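Local structure of acylneuraminate lyase (Mycoplasma synoviae, 4N4P) at residues A[222-225]-A[226-229]. The protein belongs to the dihydrodipicolinate synthetase family of enzymes and has a TIM-barrel fold of eight parallel strands. Numbering follows the deposited sequence.
Sequences IIKA and WEAN
Glu227 lays its carboxylate beside the gamma-methyl branch of Ile223, one helical turn back: the two side chains run side by side in the same direction, with Glu227 OE2 3.6 Å from Ile223 CG2. The other oxygen turns to Lys224, whose chain comes across obliquely. Bends at its second and third torsions fold Lys224 toward the acid, so that its methylene CD lies 3.7 Å from Glu227 OE1. The ammonium NZ is 4.0 Å from that same OE1, a long salt bridge, and so probably a weak one. Glu227 also covers the backbone of the preceding turn, its CG being 3.3 Å from Ile223 O.

Beneath these side chains run i to i+4 helical bonds. Glu227 N donates to Ile223 O at 2.8 Å and nearly straight (169°), whereas Ala228 N reaches Lys224 O with a more bent N-H angle of 141°. The helix then ends in a Schellman motif: Asn229 takes a positive phi, and its N bonds back to Trp226 O at 3.1 Å.

This is the C-terminal turn of helix 212-227, which follows the last strand of the TIM barrel, 206-209. Ile222, Ala225 and Trp226 pack on helix 231-248, while Ile223 meets Leu196 and Leu200 of helix 196-201. With CG anti to the backbone N (chi1 -174°), the Trp226 indole leads away from the preceding turn; NE1 is hydrogen-bonded to Thr201 OG1, and the ring makes a cation-pi contact with Lys231 of a second subunit.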
# COMPACT_ATOMS: atom_id res chain seq x y z
N ILE A 222 -23.21 -19.57 13.92
CA ILE A 222 -23.34 -18.79 12.68
C ILE A 222 -23.71 -19.72 11.51
O ILE A 222 -24.64 -19.45 10.76
CB ILE A 222 -22.06 -18.00 12.35
CG1 ILE A 222 -21.81 -16.90 13.40
CG2 ILE A 222 -22.16 -17.34 10.97
CD1 ILE A 222 -20.37 -16.44 13.38
N ILE A 223 -23.00 -20.83 11.40
CA ILE A 223 -23.26 -21.78 10.32
C ILE A 223 -24.70 -22.29 10.42
O ILE A 223 -25.42 -22.33 9.41
CB ILE A 223 -22.27 -22.96 10.35
CG1 ILE A 223 -20.85 -22.45 10.08
CG2 ILE A 223 -22.71 -24.04 9.29
CD1 ILE A 223 -19.73 -23.48 10.29
N LYS A 224 -25.10 -22.68 11.62
CA LYS A 224 -26.47 -23.22 11.80
C LYS A 224 -27.54 -22.18 11.47
O LYS A 224 -28.53 -22.49 10.79
CB LYS A 224 -26.67 -23.81 13.19
CG LYS A 224 -25.75 -25.02 13.49
CD LYS A 224 -25.75 -26.11 12.38
CE LYS A 224 -26.88 -27.12 12.58
NZ LYS A 224 -26.55 -28.49 12.04
N ALA A 225 -27.32 -20.94 11.90
CA ALA A 225 -28.25 -19.85 11.57
C ALA A 225 -28.31 -19.60 10.06
O ALA A 225 -29.39 -19.37 9.50
CB ALA A 225 -27.87 -18.53 12.33
N TRP A 226 -27.16 -19.66 9.41
CA TRP A 226 -27.07 -19.47 7.97
C TRP A 226 -27.82 -20.58 7.26
O TRP A 226 -28.64 -20.30 6.39
CB TRP A 226 -25.60 -19.42 7.51
CG TRP A 226 -25.45 -19.08 6.08
CD1 TRP A 226 -25.43 -17.82 5.51
CD2 TRP A 226 -25.33 -20.00 5.01
NE1 TRP A 226 -25.28 -17.92 4.15
CE2 TRP A 226 -25.21 -19.25 3.82
CE3 TRP A 226 -25.28 -21.41 4.95
CZ2 TRP A 226 -25.08 -19.86 2.57
CZ3 TRP A 226 -25.14 -22.01 3.70
CH2 TRP A 226 -25.04 -21.23 2.52
N GLU A 227 -27.57 -21.84 7.65
CA GLU A 227 -28.28 -22.98 7.02
C GLU A 227 -29.80 -22.90 7.26
O GLU A 227 -30.58 -23.34 6.41
CB GLU A 227 -27.74 -24.33 7.55
CG GLU A 227 -26.30 -24.58 7.12
CD GLU A 227 -25.71 -25.83 7.76
OE1 GLU A 227 -26.28 -26.30 8.76
OE2 GLU A 227 -24.67 -26.31 7.26
N ALA A 228 -30.19 -22.35 8.40
CA ALA A 228 -31.60 -22.22 8.79
C ALA A 228 -32.29 -21.00 8.16
O ALA A 228 -33.50 -20.78 8.37
CB ALA A 228 -31.74 -22.15 10.29
N ASN A 229 -31.53 -20.22 7.39
CA ASN A 229 -32.05 -19.01 6.74
C ASN A 229 -32.50 -17.95 7.73
O ASN A 229 -33.38 -17.13 7.42
CB ASN A 229 -33.19 -19.35 5.74
CG ASN A 229 -32.79 -20.42 4.79
OD1 ASN A 229 -31.78 -20.30 4.10
ND2 ASN A 229 -33.59 -21.49 4.72